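Local coordinates for protein serine acetyltransferase (Bacteroides vulgatus ATCC 8482, PDB 3F1X) that probably transfers an acetyl group from acetyl-CoA to L-serine, the step that leads into cysteine biosynthesis, as a six-chain assembly, at residues Tyr43-Leu48 / Phe80-Glu85; Ala117-Lys122 / His167-Leu172. All blocks are in the same frame, centred on the assembly; numbering follows the deposited sequence.

Contact 1 (Tyr43-Leu48 / Phe80-Glu85); sequences YKIVEL and FGLLTE
Residues 43-48, which carry Ile-45, and residues 80-85, which carry Leu-82, each form part of a longer helix; the axes of these two segments run 136° apart in direction, about midway between perpendicular and antiparallel. They come within 9.5 Å, and the backbones are nearest where CA of Ile-45 lies 6.6 Å from CA of Leu-83. No hydrogen bond links the two segments; aliphatic packing joins them. Leu-82 points at the opposing helix and is met along its length: its CB sits 3.6 Å from CG1 of Ile-45, the two side chains running past each other in opposite senses. Further out, its CD2 faces two residues one helical turn apart, 3.7 Å from CB of Lys-44 and 3.9 Å from CD1 of Leu-48, whose side chain crosses that of Leu-82 nearly at a right angle. Ile-45 holds CG1 beside its own backbone N (chi1 -73°), and CD1, anti to CA, reaches the opposing backbone, 3.7 Å from CA of Leu-83. The two CD1 methyls of Ile-45 and Leu-83 are looser neighbours at 4.3 Å. Lys-44 touches through the root of its side chain, while the extended remainder carries the ammonium away, so the margin here is polar. On the far side of helix 68-93, OG1 of Thr-84 donates to O of Phe-80 at 2.7 Å, and that carbonyl also accepts from N of Thr-84 across the other face of its plane. The Phe-80 ring meets Tyr-6 of the second subunit. Leucine and isoleucine meshing between steeply inclined helices is ordinary packing of an alpha-helical bundle, here the helical N-terminal domain that precedes the left-handed beta-helix in serine acetyltransferases.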
loop_
_atom_site.group_PDB
_atom_site.type_symbol
_atom_site.label_atom_id
_atom_site.label_comp_id
_atom_site.label_asym_id
_atom_site.label_seq_id
_atom_site.Cartn_x
_atom_site.Cartn_y
_atom_site.Cartn_z
ATOM N N TYR A 43 7.619 -9.320 11.453
ATOM C CA TYR A 43 6.220 -9.149 11.816
ATOM C C TYR A 43 5.394 -10.182 11.044
ATOM O O TYR A 43 4.546 -10.863 11.615
ATOM C CB TYR A 43 5.749 -7.737 11.467
ATOM C CG TYR A 43 4.262 -7.557 11.591
ATOM C CD1 TYR A 43 3.658 -7.403 12.834
ATOM C CD2 TYR A 43 3.448 -7.581 10.462
ATOM C CE1 TYR A 43 2.267 -7.278 12.954
ATOM C CE2 TYR A 43 2.058 -7.459 10.566
ATOM C CZ TYR A 43 1.476 -7.309 11.814
ATOM O OH TYR A 43 0.103 -7.202 11.926
ATOM N N LYS A 44 5.647 -10.288 9.742
ATOM C CA LYS A 44 4.936 -11.244 8.898
ATOM C C LYS A 44 5.151 -12.660 9.396
ATOM O O LYS A 44 4.234 -13.475 9.399
ATOM C CB LYS A 44 5.413 -11.156 7.444
ATOM C CG LYS A 44 4.908 -9.941 6.695
ATOM C CD LYS A 44 5.572 -9.834 5.326
ATOM C CE LYS A 44 5.146 -8.562 4.615
ATOM N NZ LYS A 44 5.948 -8.315 3.379
ATOM N N ILE A 45 6.373 -12.948 9.823
ATOM C CA ILE A 45 6.705 -14.275 10.324
ATOM C C ILE A 45 5.874 -14.652 11.544
ATOM O O ILE A 45 5.282 -15.739 11.583
ATOM C CB ILE A 45 8.209 -14.374 10.657
ATOM C CG1 ILE A 45 9.002 -14.438 9.347
ATOM C CG2 ILE A 45 8.492 -15.594 11.530
ATOM C CD1 ILE A 45 10.487 -14.333 9.513
ATOM N N VAL A 46 5.826 -13.766 12.538
ATOM C CA VAL A 46 5.048 -14.040 13.739
ATOM C C VAL A 46 3.553 -14.161 13.417
ATOM O O VAL A 46 2.859 -14.991 13.999
ATOM C CB VAL A 46 5.257 -12.943 14.816
ATOM C CG1 VAL A 46 4.373 -13.220 16.014
ATOM C CG2 VAL A 46 6.704 -12.920 15.258
ATOM N N GLU A 47 3.049 -13.347 12.491
ATOM C CA GLU A 47 1.630 -13.420 12.143
ATOM C C GLU A 47 1.274 -14.751 11.462
ATOM O O GLU A 47 0.197 -15.303 11.685
ATOM C CB GLU A 47 1.244 -12.239 11.246
ATOM C CG GLU A 47 1.269 -10.891 11.977
ATOM C CD GLU A 47 0.235 -10.818 13.087
ATOM O OE1 GLU A 47 -0.972 -10.892 12.770
ATOM O OE2 GLU A 47 0.619 -10.690 14.274
ATOM N N LEU A 48 2.184 -15.259 10.634
ATOM C CA LEU A 48 1.963 -16.529 9.950
ATOM C C LEU A 48 2.015 -17.653 10.974
ATOM O O LEU A 48 1.242 -18.606 10.910
ATOM C CB LEU A 48 3.032 -16.744 8.874
ATOM C CG LEU A 48 2.852 -15.934 7.589
ATOM C CD1 LEU A 48 4.173 -15.869 6.824
ATOM C CD2 LEU A 48 1.757 -16.556 6.744
ATOM N N PHE A 80 8.250 -20.483 5.828
ATOM C CA PHE A 80 9.541 -21.097 5.582
ATOM C C PHE A 80 10.491 -20.185 4.818
ATOM O O PHE A 80 11.658 -20.057 5.183
ATOM C CB PHE A 80 9.369 -22.392 4.803
ATOM C CG PHE A 80 10.664 -23.050 4.449
ATOM C CD1 PHE A 80 11.547 -23.447 5.443
ATOM C CD2 PHE A 80 11.010 -23.266 3.119
ATOM C CE1 PHE A 80 12.766 -24.050 5.124
ATOM C CE2 PHE A 80 12.228 -23.869 2.787
ATOM C CZ PHE A 80 13.102 -24.260 3.794
ATOM N N GLY A 81 9.991 -19.583 3.739
ATOM C CA GLY A 81 10.813 -18.689 2.940
ATOM C C GLY A 81 11.272 -17.493 3.754
ATOM O O GLY A 81 12.458 -17.176 3.790
ATOM N N LEU A 82 10.325 -16.830 4.412
ATOM C CA LEU A 82 10.614 -15.660 5.230
ATOM C C LEU A 82 11.558 -15.981 6.383
ATOM O O LEU A 82 12.536 -15.270 6.605
ATOM C CB LEU A 82 9.305 -15.082 5.792
ATOM C CG LEU A 82 8.706 -13.770 5.258
ATOM C CD1 LEU A 82 9.007 -13.584 3.794
ATOM C CD2 LEU A 82 7.207 -13.767 5.514
ATOM N N LEU A 83 11.262 -17.049 7.115
ATOM C CA LEU A 83 12.082 -17.428 8.259
ATOM C C LEU A 83 13.503 -17.824 7.876
ATOM O O LEU A 83 14.432 -17.597 8.644
ATOM C CB LEU A 83 11.423 -18.569 9.045
ATOM C CG LEU A 83 12.124 -19.005 10.335
ATOM C CD1 LEU A 83 12.242 -17.830 11.318
ATOM C CD2 LEU A 83 11.342 -20.133 10.965
ATOM N N THR A 84 13.676 -18.421 6.704
ATOM C CA THR A 84 15.017 -18.814 6.271
ATOM C C THR A 84 15.891 -17.566 6.152
ATOM O O THR A 84 17.004 -17.518 6.670
ATOM C CB THR A 84 14.977 -19.538 4.899
ATOM O OG1 THR A 84 14.264 -20.778 5.026
ATOM C CG2 THR A 84 16.387 -19.819 4.398
ATOM N N GLU A 85 15.362 -16.538 5.498
ATOM C CA GLU A 85 16.104 -15.297 5.304
ATOM C C GLU A 85 16.445 -14.583 6.612
ATOM O O GLU A 85 17.550 -14.079 6.768
ATOM C CB GLU A 85 15.308 -14.353 4.403
ATOM C CG GLU A 85 16.077 -13.125 3.935
ATOM C CD GLU A 85 17.246 -13.481 3.035
ATOM O OE1 GLU A 85 17.082 -14.372 2.174
ATOM O OE2 GLU A 85 18.320 -12.860 3.178
#

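Contact 2 (Ala117-Lys122 / His167-Leu172); sequences ARFISK and HELLIL
Glu-168 and Lys-122 meet at the start of the second segment through carbon more than charge. With CG anti to the backbone N (chi1 -177°), Glu-168 brings CG 3.9 Å from CD1 of Phe-119; the bend at chi2 then turns CD to 3.5 Å from CG of Lys-122, whose side chain it crosses at about a right angle. OE2 and the ammonium NZ of Lys-122 remain 4.9 Å apart, too far for a salt bridge, so any attraction would probably be a weak one through space. Next, Leu-169 brings CD1 obliquely against the Phe-119 ring, 3.4 Å from its CD1, while helix 177-189 also packs on this leucine through Pro-178 and Ile-181. One turn beyond Glu-168, Leu-172 sets CD1 3.8 Å from the backbone N of Phe-119 and 4.0 Å from its CB; its CD2 reaches CB of Arg-118. An alanine in place of Glu-168 would probably leave Lys-122 without its nearby opposite charge and open a gap beside the Phe-119 ring. The contact is thus amphipathic: phenylalanine and leucines seal its inner part, the carboxylate lies within it and the ammonium at its margin, and these two are likely to favour each other only weakly.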
loop_
_atom_site.group_PDB
_atom_site.type_symbol
_atom_site.label_atom_id
_atom_site.label_comp_id
_atom_site.label_asym_id
_atom_site.label_seq_id
_atom_site.Cartn_x
_atom_site.Cartn_y
_atom_site.Cartn_z
ATOM N N ALA A 117 13.238 -25.003 8.919
ATOM C CA ALA A 117 12.382 -26.179 8.811
ATOM C C ALA A 117 12.255 -26.849 10.187
ATOM O O ALA A 117 11.176 -27.321 10.562
ATOM C CB ALA A 117 12.955 -27.157 7.784
ATOM N N ARG A 118 13.355 -26.881 10.935
ATOM C CA ARG A 118 13.359 -27.475 12.275
ATOM C C ARG A 118 12.360 -26.719 13.153
ATOM O O ARG A 118 11.605 -27.319 13.922
ATOM C CB ARG A 118 14.749 -27.387 12.909
ATOM C CG ARG A 118 15.859 -28.157 12.183
ATOM C CD ARG A 118 15.721 -29.667 12.327
ATOM N NE ARG A 118 16.789 -30.394 11.637
ATOM C CZ ARG A 118 16.850 -31.721 11.545
ATOM N NH1 ARG A 118 15.904 -32.470 12.103
ATOM N NH2 ARG A 118 17.851 -32.301 10.889
ATOM N N PHE A 119 12.358 -25.394 13.041
ATOM C CA PHE A 119 11.426 -24.602 13.823
ATOM C C PHE A 119 9.994 -24.976 13.468
ATOM O O PHE A 119 9.160 -25.189 14.350
ATOM C CB PHE A 119 11.605 -23.107 13.561
ATOM C CG PHE A 119 10.507 -22.277 14.144
ATOM C CD1 PHE A 119 10.473 -22.019 15.513
ATOM C CD2 PHE A 119 9.455 -21.825 13.348
ATOM C CE1 PHE A 119 9.399 -21.327 16.087
ATOM C CE2 PHE A 119 8.376 -21.134 13.904
ATOM C CZ PHE A 119 8.350 -20.886 15.281
ATOM N N ILE A 120 9.707 -25.029 12.172
ATOM C CA ILE A 120 8.367 -25.357 11.710
ATOM C C ILE A 120 7.882 -26.704 12.223
ATOM O O ILE A 120 6.694 -26.871 12.492
ATOM C CB ILE A 120 8.293 -25.318 10.169
ATOM C CG1 ILE A 120 8.310 -23.859 9.705
ATOM C CG2 ILE A 120 7.025 -26.026 9.682
ATOM C CD1 ILE A 120 8.575 -23.671 8.240
ATOM N N SER A 121 8.800 -27.656 12.365
ATOM C CA SER A 121 8.448 -28.981 12.855
ATOM C C SER A 121 8.048 -28.915 14.321
ATOM O O SER A 121 7.540 -29.890 14.874
ATOM C CB SER A 121 9.622 -29.950 12.710
ATOM O OG SER A 121 10.606 -29.708 13.696
ATOM N N LYS A 122 8.290 -27.766 14.946
ATOM C CA LYS A 122 7.945 -27.568 16.349
ATOM C C LYS A 122 6.583 -26.904 16.545
ATOM O O LYS A 122 6.098 -26.807 17.672
ATOM C CB LYS A 122 9.012 -26.721 17.053
ATOM C CG LYS A 122 10.149 -27.515 17.672
ATOM C CD LYS A 122 10.957 -28.276 16.641
ATOM C CE LYS A 122 12.076 -29.072 17.309
ATOM N NZ LYS A 122 12.951 -29.779 16.328
ATOM N N HIS A 167 11.649 -18.488 22.091
ATOM C CA HIS A 167 12.396 -19.424 22.921
ATOM C C HIS A 167 12.890 -20.609 22.095
ATOM O O HIS A 167 14.049 -20.997 22.194
ATOM C CB HIS A 167 11.526 -19.925 24.072
ATOM C CG HIS A 167 12.271 -20.734 25.093
ATOM N ND1 HIS A 167 11.961 -22.048 25.374
ATOM C CD2 HIS A 167 13.288 -20.404 25.924
ATOM C CE1 HIS A 167 12.752 -22.490 26.336
ATOM N NE2 HIS A 167 13.566 -21.512 26.689
ATOM N N GLU A 168 12.002 -21.168 21.281
ATOM C CA GLU A 168 12.333 -22.310 20.437
ATOM C C GLU A 168 13.464 -21.939 19.478
ATOM O O GLU A 168 14.406 -22.705 19.276
ATOM C CB GLU A 168 11.082 -22.759 19.668
ATOM C CG GLU A 168 11.269 -23.999 18.804
ATOM C CD GLU A 168 11.943 -25.148 19.547
ATOM O OE1 GLU A 168 11.507 -25.484 20.673
ATOM O OE2 GLU A 168 12.908 -25.723 18.998
ATOM N N LEU A 169 13.371 -20.746 18.902
ATOM C CA LEU A 169 14.391 -20.250 17.989
ATOM C C LEU A 169 15.724 -20.125 18.742
ATOM O O LEU A 169 16.785 -20.423 18.198
ATOM C CB LEU A 169 13.951 -18.892 17.426
ATOM C CG LEU A 169 13.567 -18.735 15.950
ATOM C CD1 LEU A 169 13.256 -20.065 15.299
ATOM C CD2 LEU A 169 12.371 -17.793 15.851
ATOM N N LEU A 170 15.660 -19.694 19.999
ATOM C CA LEU A 170 16.863 -19.551 20.812
ATOM C C LEU A 170 17.458 -20.931 21.049
ATOM O O LEU A 170 18.659 -21.136 20.893
ATOM C CB LEU A 170 16.541 -18.905 22.161
ATOM C CG LEU A 170 17.731 -18.682 23.099
ATOM C CD1 LEU A 170 18.629 -17.597 22.526
ATOM C CD2 LEU A 170 17.234 -18.274 24.481
ATOM N N ILE A 171 16.605 -21.871 21.432
ATOM C CA ILE A 171 17.025 -23.246 21.684
ATOM C C ILE A 171 17.738 -23.839 20.473
ATOM O O ILE A 171 18.731 -24.556 20.615
ATOM C CB ILE A 171 15.809 -24.134 22.018
ATOM C CG1 ILE A 171 15.217 -23.699 23.352
ATOM C CG2 ILE A 171 16.212 -25.603 22.056
ATOM C CD1 ILE A 171 16.223 -23.669 24.469
ATOM N N LEU A 172 17.221 -23.541 19.286
ATOM C CA LEU A 172 17.804 -24.041 18.046
ATOM C C LEU A 172 19.112 -23.343 17.702
ATOM O O LEU A 172 19.783 -23.712 16.748
ATOM C CB LEU A 172 16.822 -23.859 16.894
ATOM C CG LEU A 172 15.624 -24.801 16.908
ATOM C CD1 LEU A 172 14.616 -24.351 15.864
ATOM C CD2 LEU A 172 16.099 -26.231 16.638
#

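Overall arrangement
From the N terminus, helix 39-53 leads into helix 68-93, and contact 1 closes that loop of 31 intervening residues. The chain then passes to helix 109-120, and contact 2 closes a second, longer and largely helical loop of 44 residues by bringing helix 155-171 back against it. The loops follow one another in series, neither nesting nor crossing. The centres of the two contacts lie about 13 Å apart, and Leu-83 of contact 1 packs directly on Phe-119 of contact 2, joining helices 68-93 and 109-120. Helix 177-189 touches both sites, through Val-46 and Leu-169. Together the contacts tie four helices of the domain preceding the parallel beta coils, and Phe-80 and Ile-120 also pack against the second subunit.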